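PDB 6N8B: transcription regulator AcaB from Escherichia coli, which probably regulates transcription of genes needed for conjugative transfer of IncC (A/C) plasmids, which can carry antibiotic-resistance determinants such as NDM. Local coordinates for residues S41-S46 with V120-A124; V79-D84 with L126-L130; L90-M94 with I136-L140. All blocks are in the same frame, centred on the assembly; numbering follows the deposited sequence.

Contact 1. Residues S41-S46 with V120-A124; sequences SFERVS and VAQFA
The ring of F123 reaches from helix 118-142 to helix 32-59, where it meets V45, S41 and F42. Over the ring lies a CH-pi contact: V45 CG1 stands 4.0 Å from the centroid of the F123 ring and only 10° off its normal. Valine suits this place, since its short, branched side chain sets CG1 over the ring centre and CG2 4.0 Å from F123 CZ. A166 and I169 of helix 148-182 add to this core beside V45.

At the edge, near the ring plane, are S41 OG and F42 CD1. S41 OG lies 3.3 Å from F123 CZ, but its polar demand is met by the carbonyl oxygen of V37 in its own helix.

The other contacts are van der Waals packing, mostly apolar. F42 carries CG anti to its N (chi1 -177°), which sends the ring across to V120 and A124. F42 CE1 approaches A124 CB at 3.6 Å, the small alanine making room for the ring, and F42 CZ meets V120 CG1 at 3.7 Å. The hydroxyl S46 OG lies beside that same methyl, 3.6 Å from V120 CG1.

With no hydrogen bond between them, these antiparallel segments depend on the shape of interlocking aromatic and aliphatic groups.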
loop_
_atom_site.group_PDB
_atom_site.type_symbol
_atom_site.label_atom_id
_atom_site.label_comp_id
_atom_site.label_asym_id
_atom_site.label_seq_id
_atom_site.Cartn_x
_atom_site.Cartn_y
_atom_site.Cartn_z
ATOM N N SER A 41 5.109 3.861 4.973
ATOM C CA SER A 41 3.744 4.040 4.498
ATOM C C SER A 41 2.673 3.330 5.315
ATOM O O SER A 41 1.552 3.832 5.377
ATOM C CB SER A 41 3.614 3.582 3.036
ATOM O OG SER A 41 3.471 2.177 2.954
ATOM N N PHE A 42 2.972 2.192 5.943
ATOM C CA PHE A 42 1.904 1.332 6.452
ATOM C C PHE A 42 1.092 2.016 7.548
ATOM O O PHE A 42 -0.130 2.158 7.431
ATOM C CB PHE A 42 2.471 0.012 6.968
ATOM C CG PHE A 42 1.415 -0.950 7.432
ATOM C CD1 PHE A 42 0.712 -1.721 6.520
ATOM C CD2 PHE A 42 1.115 -1.074 8.776
ATOM C CE1 PHE A 42 -0.264 -2.600 6.941
ATOM C CE2 PHE A 42 0.135 -1.953 9.203
ATOM C CZ PHE A 42 -0.554 -2.717 8.284
ATOM N N GLU A 43 1.751 2.415 8.637
ATOM C CA GLU A 43 1.006 2.947 9.774
ATOM C C GLU A 43 0.253 4.215 9.404
ATOM O O GLU A 43 -0.839 4.462 9.928
ATOM C CB GLU A 43 1.948 3.195 10.948
ATOM C CG GLU A 43 2.435 1.910 11.588
ATOM C CD GLU A 43 2.961 2.117 12.988
ATOM O OE1 GLU A 43 3.375 3.254 13.307
ATOM O OE2 GLU A 43 2.961 1.142 13.768
ATOM N N ARG A 44 0.806 5.020 8.498
ATOM C CA ARG A 44 0.066 6.168 7.987
ATOM C C ARG A 44 -1.154 5.722 7.189
ATOM O O ARG A 44 -2.251 6.266 7.358
ATOM C CB ARG A 44 0.979 7.043 7.132
ATOM C CG ARG A 44 0.303 8.290 6.602
ATOM C CD ARG A 44 -0.199 9.176 7.724
ATOM N NE ARG A 44 -1.066 10.241 7.228
ATOM C CZ ARG A 44 -2.388 10.141 7.132
ATOM N NH1 ARG A 44 -2.997 9.022 7.498
ATOM N NH2 ARG A 44 -3.101 11.159 6.669
ATOM N N VAL A 45 -0.977 4.732 6.308
ATOM C CA VAL A 45 -2.093 4.215 5.519
ATOM C C VAL A 45 -3.093 3.486 6.406
ATOM O O VAL A 45 -4.308 3.593 6.208
ATOM C CB VAL A 45 -1.564 3.307 4.396
ATOM C CG1 VAL A 45 -2.703 2.599 3.689
ATOM C CG2 VAL A 45 -0.794 4.126 3.397
ATOM N N SER A 46 -2.603 2.767 7.420
ATOM C CA SER A 46 -3.504 2.085 8.344
ATOM C C SER A 46 -4.395 3.084 9.064
ATOM O O SER A 46 -5.599 2.857 9.224
ATOM C CB SER A 46 -2.700 1.258 9.349
ATOM O OG SER A 46 -3.535 0.375 10.078
ATOM N N VAL A 120 -6.964 -2.525 5.102
ATOM C CA VAL A 120 -5.618 -2.601 5.667
ATOM C C VAL A 120 -4.985 -3.950 5.352
ATOM O O VAL A 120 -3.780 -4.038 5.087
ATOM C CB VAL A 120 -5.645 -2.324 7.181
ATOM C CG1 VAL A 120 -4.232 -2.259 7.735
ATOM C CG2 VAL A 120 -6.377 -1.031 7.458
ATOM N N ALA A 121 -5.781 -5.023 5.381
ATOM C CA ALA A 121 -5.260 -6.337 5.021
ATOM C C ALA A 121 -4.752 -6.352 3.587
ATOM O O ALA A 121 -3.693 -6.923 3.305
ATOM C CB ALA A 121 -6.328 -7.408 5.215
ATOM N N GLN A 122 -5.482 -5.715 2.669
ATOM C CA GLN A 122 -5.086 -5.768 1.267
ATOM C C GLN A 122 -3.830 -4.948 1.018
ATOM O O GLN A 122 -2.971 -5.353 0.228
ATOM C CB GLN A 122 -6.221 -5.274 0.376
ATOM C CG GLN A 122 -7.556 -5.899 0.687
ATOM C CD GLN A 122 -8.705 -5.214 -0.021
ATOM O OE1 GLN A 122 -8.749 -3.986 -0.115
ATOM N NE2 GLN A 122 -9.647 -6.005 -0.522
ATOM N N PHE A 123 -3.695 -3.799 1.685
ATOM C CA PHE A 123 -2.454 -3.042 1.565
ATOM C C PHE A 123 -1.282 -3.821 2.143
ATOM O O PHE A 123 -0.208 -3.882 1.536
ATOM C CB PHE A 123 -2.582 -1.685 2.253
ATOM C CG PHE A 123 -1.414 -0.778 2.001
ATOM C CD1 PHE A 123 -1.352 -0.010 0.853
ATOM C CD2 PHE A 123 -0.371 -0.701 2.910
ATOM C CE1 PHE A 123 -0.275 0.822 0.615
ATOM C CE2 PHE A 123 0.709 0.130 2.678
ATOM C CZ PHE A 123 0.756 0.893 1.530
ATOM N N ALA A 124 -1.474 -4.423 3.318
ATOM C CA ALA A 124 -0.443 -5.286 3.880
ATOM C C ALA A 124 -0.186 -6.485 2.986
ATOM O O ALA A 124 0.943 -6.984 2.923
ATOM C CB ALA A 124 -0.837 -5.742 5.283
#

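Contact 2. Residues V79-D84 with L126-L130; sequences VSEDLD and LIRKL
L126 begins the contact by spreading its two methyls over V79, S80 and L83. CD1 of L126 meets CG1 of V79 at 3.9 Å, the two side chains crossing at about a right angle. The other branch, L126 CD2, lies 3.5 Å from S80 CA and also packs against S80 CB and L83 CD1. A forked leucine is apt here, because one residue serves three neighbours on the facing helix; L162 and L165 of helix 148-182 also touch it, carrying the packing into the bundle.

One turn on, K129 crosses to the polar side of the interface. Its chain bends at chi2 (-142°) and chi3 (-66°), bringing NZ between S80 and D84. K129 NZ donates to S80 OG at 3.0 Å and forms a salt bridge with D84, whose OD1 is also 3.0 Å from K129 NZ. The ammonium group reaches OD1 from its syn side, 31° out of the carboxylate plane, and keeps a weak, longer bond to OD2. Lysine's long flexible chain suits this task, its aliphatic base passing beside L83.

L130 closes the segment with a lighter contact, L83 CD2 standing 4.2 Å from L130 CA. L130 also packs on A34 and V37 of helix 32-59.

The chemistry thus divides by depth: leucines and valine join the nearly parallel segments within the bundle, while towards the surface one ammonium group from helix 118-142 grips both S80 and D84 of helix 62-96. The nearby carboxylate probably favours the charged form of K129.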
loop_
_atom_site.group_PDB
_atom_site.type_symbol
_atom_site.label_atom_id
_atom_site.label_comp_id
_atom_site.label_asym_id
_atom_site.label_seq_id
_atom_site.Cartn_x
_atom_site.Cartn_y
_atom_site.Cartn_z
ATOM N N VAL A 79 -3.236 -1.932 -8.381
ATOM C CA VAL A 79 -1.890 -2.290 -7.943
ATOM C C VAL A 79 -1.782 -3.795 -7.741
ATOM O O VAL A 79 -0.797 -4.423 -8.148
ATOM C CB VAL A 79 -1.516 -1.518 -6.665
ATOM C CG1 VAL A 79 -0.145 -1.951 -6.168
ATOM C CG2 VAL A 79 -1.538 -0.026 -6.930
ATOM N N SER A 80 -2.801 -4.400 -7.123
ATOM C CA SER A 80 -2.795 -5.845 -6.923
ATOM C C SER A 80 -2.776 -6.579 -8.256
ATOM O O SER A 80 -2.108 -7.610 -8.401
ATOM C CB SER A 80 -4.006 -6.265 -6.094
ATOM O OG SER A 80 -4.011 -7.668 -5.895
ATOM N N GLU A 81 -3.515 -6.064 -9.236
ATOM C CA GLU A 81 -3.573 -6.697 -10.544
ATOM C C GLU A 81 -2.227 -6.625 -11.258
ATOM O O GLU A 81 -1.814 -7.591 -11.910
ATOM C CB GLU A 81 -4.665 -6.020 -11.369
ATOM C CG GLU A 81 -6.072 -6.349 -10.899
ATOM C CD GLU A 81 -7.117 -5.399 -11.459
ATOM O OE1 GLU A 81 -8.215 -5.315 -10.870
ATOM O OE2 GLU A 81 -6.852 -4.755 -12.498
ATOM N N ASP A 82 -1.518 -5.497 -11.132
ATOM C CA ASP A 82 -0.263 -5.332 -11.862
ATOM C C ASP A 82 0.910 -6.048 -11.210
ATOM O O ASP A 82 1.855 -6.426 -11.910
ATOM C CB ASP A 82 0.082 -3.850 -12.018
ATOM C CG ASP A 82 -0.962 -3.083 -12.793
ATOM O OD1 ASP A 82 -1.759 -3.720 -13.517
ATOM O OD2 ASP A 82 -0.976 -1.839 -12.691
ATOM N N LEU A 83 0.877 -6.268 -9.893
ATOM C CA LEU A 83 1.888 -7.132 -9.294
ATOM C C LEU A 83 1.664 -8.586 -9.677
ATOM O O LEU A 83 2.628 -9.327 -9.895
ATOM C CB LEU A 83 1.900 -6.984 -7.771
ATOM C CG LEU A 83 2.211 -5.612 -7.183
ATOM C CD1 LEU A 83 1.468 -5.407 -5.885
ATOM C CD2 LEU A 83 3.697 -5.475 -6.961
ATOM N N ASP A 84 0.403 -9.002 -9.794
ATOM C CA ASP A 84 0.116 -10.368 -10.217
ATOM C C ASP A 84 0.631 -10.622 -11.627
ATOM O O ASP A 84 1.180 -11.692 -11.911
ATOM C CB ASP A 84 -1.383 -10.650 -10.126
ATOM C CG ASP A 84 -1.845 -10.894 -8.697
ATOM O OD1 ASP A 84 -0.985 -11.171 -7.828
ATOM O OD2 ASP A 84 -3.067 -10.816 -8.444
ATOM N N LEU A 126 -0.492 -6.332 -0.292
ATOM C CA LEU A 126 0.261 -5.761 -1.408
ATOM C C LEU A 126 1.753 -5.713 -1.107
ATOM O O LEU A 126 2.581 -5.952 -1.994
ATOM C CB LEU A 126 -0.259 -4.363 -1.742
ATOM C CG LEU A 126 -1.613 -4.339 -2.446
ATOM C CD1 LEU A 126 -1.976 -2.931 -2.857
ATOM C CD2 LEU A 126 -1.572 -5.252 -3.647
ATOM N N ILE A 127 2.115 -5.378 0.132
ATOM C CA ILE A 127 3.525 -5.313 0.497
ATOM C C ILE A 127 4.162 -6.691 0.388
ATOM O O ILE A 127 5.322 -6.827 -0.020
ATOM C CB ILE A 127 3.674 -4.720 1.909
ATOM C CG1 ILE A 127 3.065 -3.318 1.950
ATOM C CG2 ILE A 127 5.137 -4.706 2.342
ATOM C CD1 ILE A 127 3.522 -2.484 3.115
ATOM N N ARG A 128 3.407 -7.737 0.731
ATOM C CA ARG A 128 3.926 -9.094 0.604
ATOM C C ARG A 128 4.164 -9.452 -0.858
ATOM O O ARG A 128 5.205 -10.021 -1.207
ATOM C CB ARG A 128 2.966 -10.090 1.260
ATOM C CG ARG A 128 3.001 -11.501 0.676
ATOM C CD ARG A 128 4.336 -12.192 0.930
ATOM N NE ARG A 128 4.805 -12.050 2.300
ATOM C CZ ARG A 128 4.594 -12.949 3.255
ATOM N NH1 ARG A 128 3.901 -14.053 2.995
ATOM N NH2 ARG A 128 5.071 -12.745 4.479
ATOM N N LYS A 129 3.203 -9.142 -1.729
ATOM C CA LYS A 129 3.389 -9.468 -3.137
ATOM C C LYS A 129 4.518 -8.657 -3.755
ATOM O O LYS A 129 5.156 -9.113 -4.709
ATOM C CB LYS A 129 2.081 -9.292 -3.907
ATOM C CG LYS A 129 0.884 -9.743 -3.107
ATOM C CD LYS A 129 -0.158 -10.431 -3.965
ATOM C CE LYS A 129 -0.794 -9.500 -4.962
ATOM N NZ LYS A 129 -2.157 -9.995 -5.314
ATOM N N LEU A 130 4.802 -7.475 -3.210
ATOM C CA LEU A 130 5.994 -6.748 -3.625
ATOM C C LEU A 130 7.251 -7.447 -3.120
ATOM O O LEU A 130 8.244 -7.555 -3.850
ATOM C CB LEU A 130 5.923 -5.308 -3.117
ATOM C CG LEU A 130 7.195 -4.466 -3.101
ATOM C CD1 LEU A 130 7.501 -4.002 -4.498
ATOM C CD2 LEU A 130 7.057 -3.274 -2.175
#

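Contact 3. Residues L90-M94 with I136-L140; sequences LNKLM and IVDTL
Segments L90-M94 and I136-L140 run in the same general direction, their axes 33° apart and approaching to 9.9 Å. Both belong to the four-helix bundle formed by the long helices, L90-M94 close to the C-terminal end of helix 62-96 and I136-L140 close to that of helix 118-142. The backbones draw together at N91 CA and I136 CA, 6.8 Å apart, and M94 faces L140 one turn further on.

I136 fits between L90, N91 and M94. Its CG2 methyl lies 3.6 Å from L90 CB, and M94 SD approaches the same I136 CG2 at 3.8 Å. The longer arm takes I136 CD1 to N91 OD1 at the margin of the contact. Beta-branching is useful here, as it lets a single residue address two neighbours on the facing helix while its arm serves a third.

L140 takes the next turn with its fork: CD2 meets M94 CG at 3.5 Å, while CD1 packs on L90 and L93. L90 also sends CD1 to V137 CG2. Methionine suits the junction because its unbranched chain can bend; M94 turns at chi3 (59°), carrying its CE towards T139 OG1. I99 and L146, in loops, pack against M94 and L140 respectively.

The polar side chain of T139 looks back to its own helix: T139 OG1 donates to I136 O at 3.3 Å, tilted 21° from the carbonyl plane, and that oxygen also accepts the backbone N-H of L140.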
loop_
_atom_site.group_PDB
_atom_site.type_symbol
_atom_site.label_atom_id
_atom_site.label_comp_id
_atom_site.label_asym_id
_atom_site.label_seq_id
_atom_site.Cartn_x
_atom_site.Cartn_y
_atom_site.Cartn_z
ATOM N N LEU A 90 7.568 -12.768 -14.778
ATOM C CA LEU A 90 8.917 -13.030 -14.293
ATOM C C LEU A 90 9.055 -14.406 -13.655
ATOM O O LEU A 90 10.144 -14.988 -13.701
ATOM C CB LEU A 90 9.345 -11.967 -13.278
ATOM C CG LEU A 90 9.170 -10.487 -13.607
ATOM C CD1 LEU A 90 9.440 -9.670 -12.373
ATOM C CD2 LEU A 90 10.080 -10.050 -14.721
ATOM N N ASN A 91 7.976 -14.965 -13.102
ATOM C CA ASN A 91 8.063 -16.329 -12.596
ATOM C C ASN A 91 8.178 -17.366 -13.704
ATOM O O ASN A 91 8.493 -18.523 -13.406
ATOM C CB ASN A 91 6.865 -16.652 -11.701
ATOM C CG ASN A 91 7.216 -17.635 -10.593
ATOM O OD1 ASN A 91 7.719 -17.243 -9.539
ATOM N ND2 ASN A 91 6.967 -18.918 -10.835
ATOM N N LYS A 92 7.944 -16.998 -14.965
ATOM C CA LYS A 92 8.211 -17.915 -16.063
ATOM C C LYS A 92 9.450 -17.520 -16.856
ATOM O O LYS A 92 9.896 -18.286 -17.715
ATOM C CB LYS A 92 7.005 -18.003 -17.013
ATOM C CG LYS A 92 7.148 -19.086 -18.081
ATOM C CD LYS A 92 6.205 -18.912 -19.245
ATOM C CE LYS A 92 6.606 -19.867 -20.360
ATOM N NZ LYS A 92 7.761 -19.340 -21.156
ATOM N N LEU A 93 10.065 -16.381 -16.542
ATOM C CA LEU A 93 11.436 -16.186 -16.989
ATOM C C LEU A 93 12.385 -17.088 -16.216
ATOM O O LEU A 93 13.439 -17.467 -16.737
ATOM C CB LEU A 93 11.850 -14.725 -16.837
ATOM C CG LEU A 93 11.402 -13.749 -17.921
ATOM C CD1 LEU A 93 11.997 -12.379 -17.656
ATOM C CD2 LEU A 93 11.801 -14.252 -19.298
ATOM N N MET A 94 12.022 -17.453 -14.984
ATOM C CA MET A 94 12.844 -18.395 -14.233
ATOM C C MET A 94 12.675 -19.811 -14.769
ATOM O O MET A 94 13.641 -20.581 -14.822
ATOM C CB MET A 94 12.482 -18.357 -12.746
ATOM C CG MET A 94 12.197 -16.988 -12.167
ATOM S SD MET A 94 11.379 -17.133 -10.574
ATOM C CE MET A 94 12.597 -18.079 -9.690
ATOM N N ILE A 136 11.801 -12.413 -6.813
ATOM C CA ILE A 136 11.939 -12.949 -8.165
ATOM C C ILE A 136 12.984 -12.160 -8.938
ATOM O O ILE A 136 13.895 -12.732 -9.548
ATOM C CB ILE A 136 10.584 -12.948 -8.894
ATOM C CG1 ILE A 136 9.592 -13.879 -8.197
ATOM C CG2 ILE A 136 10.764 -13.382 -10.338
ATOM C CD1 ILE A 136 8.190 -13.777 -8.722
ATOM N N VAL A 137 12.865 -10.831 -8.920
ATOM C CA VAL A 137 13.836 -9.973 -9.591
ATOM C C VAL A 137 15.241 -10.240 -9.066
ATOM O O VAL A 137 16.213 -10.243 -9.831
ATOM C CB VAL A 137 13.434 -8.495 -9.427
ATOM C CG1 VAL A 137 14.464 -7.583 -10.078
ATOM C CG2 VAL A 137 12.059 -8.255 -10.027
ATOM N N ASP A 138 15.371 -10.481 -7.759
ATOM C CA ASP A 138 16.698 -10.654 -7.175
ATOM C C ASP A 138 17.395 -11.911 -7.683
ATOM O O ASP A 138 18.609 -11.892 -7.915
ATOM C CB ASP A 138 16.602 -10.659 -5.650
ATOM C CG ASP A 138 16.492 -9.261 -5.076
ATOM O OD1 ASP A 138 16.832 -8.296 -5.798
ATOM O OD2 ASP A 138 16.067 -9.122 -3.912
ATOM N N THR A 139 16.660 -13.007 -7.895
ATOM C CA THR A 139 17.334 -14.196 -8.409
ATOM C C THR A 139 17.578 -14.087 -9.903
ATOM O O THR A 139 18.602 -14.567 -10.398
ATOM C CB THR A 139 16.535 -15.467 -8.133
ATOM O OG1 THR A 139 15.455 -15.566 -9.068
ATOM C CG2 THR A 139 15.974 -15.439 -6.760
ATOM N N LEU A 140 16.671 -13.430 -10.627
ATOM C CA LEU A 140 16.913 -13.184 -12.041
ATOM C C LEU A 140 18.103 -12.261 -12.230
ATOM O O LEU A 140 18.845 -12.394 -13.210
ATOM C CB LEU A 140 15.661 -12.593 -12.681
ATOM C CG LEU A 140 14.419 -13.476 -12.593
ATOM C CD1 LEU A 140 13.259 -12.846 -13.323
ATOM C CD2 LEU A 140 14.738 -14.821 -13.184
#

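All three contacts use helix 118-142, which meets helix 32-59 in contact 1 and helix 62-96 in contacts 2 and 3. Their centres are about 13 Å apart between contacts 1 and 2 and about 15 Å between 2 and 3, reaching about 27 Å between 1 and 3, so they follow the helix from its start towards its end. Along the chain the three first segments come before the three second ones, separated by strand 109-115, which pairs antiparallel with strand 23-29. In these segments helix 118-142 runs antiparallel to helix 32-59 and roughly parallel to helix 62-96; together with helix 148-182 they form the bundle that makes up most of this largely helical protein.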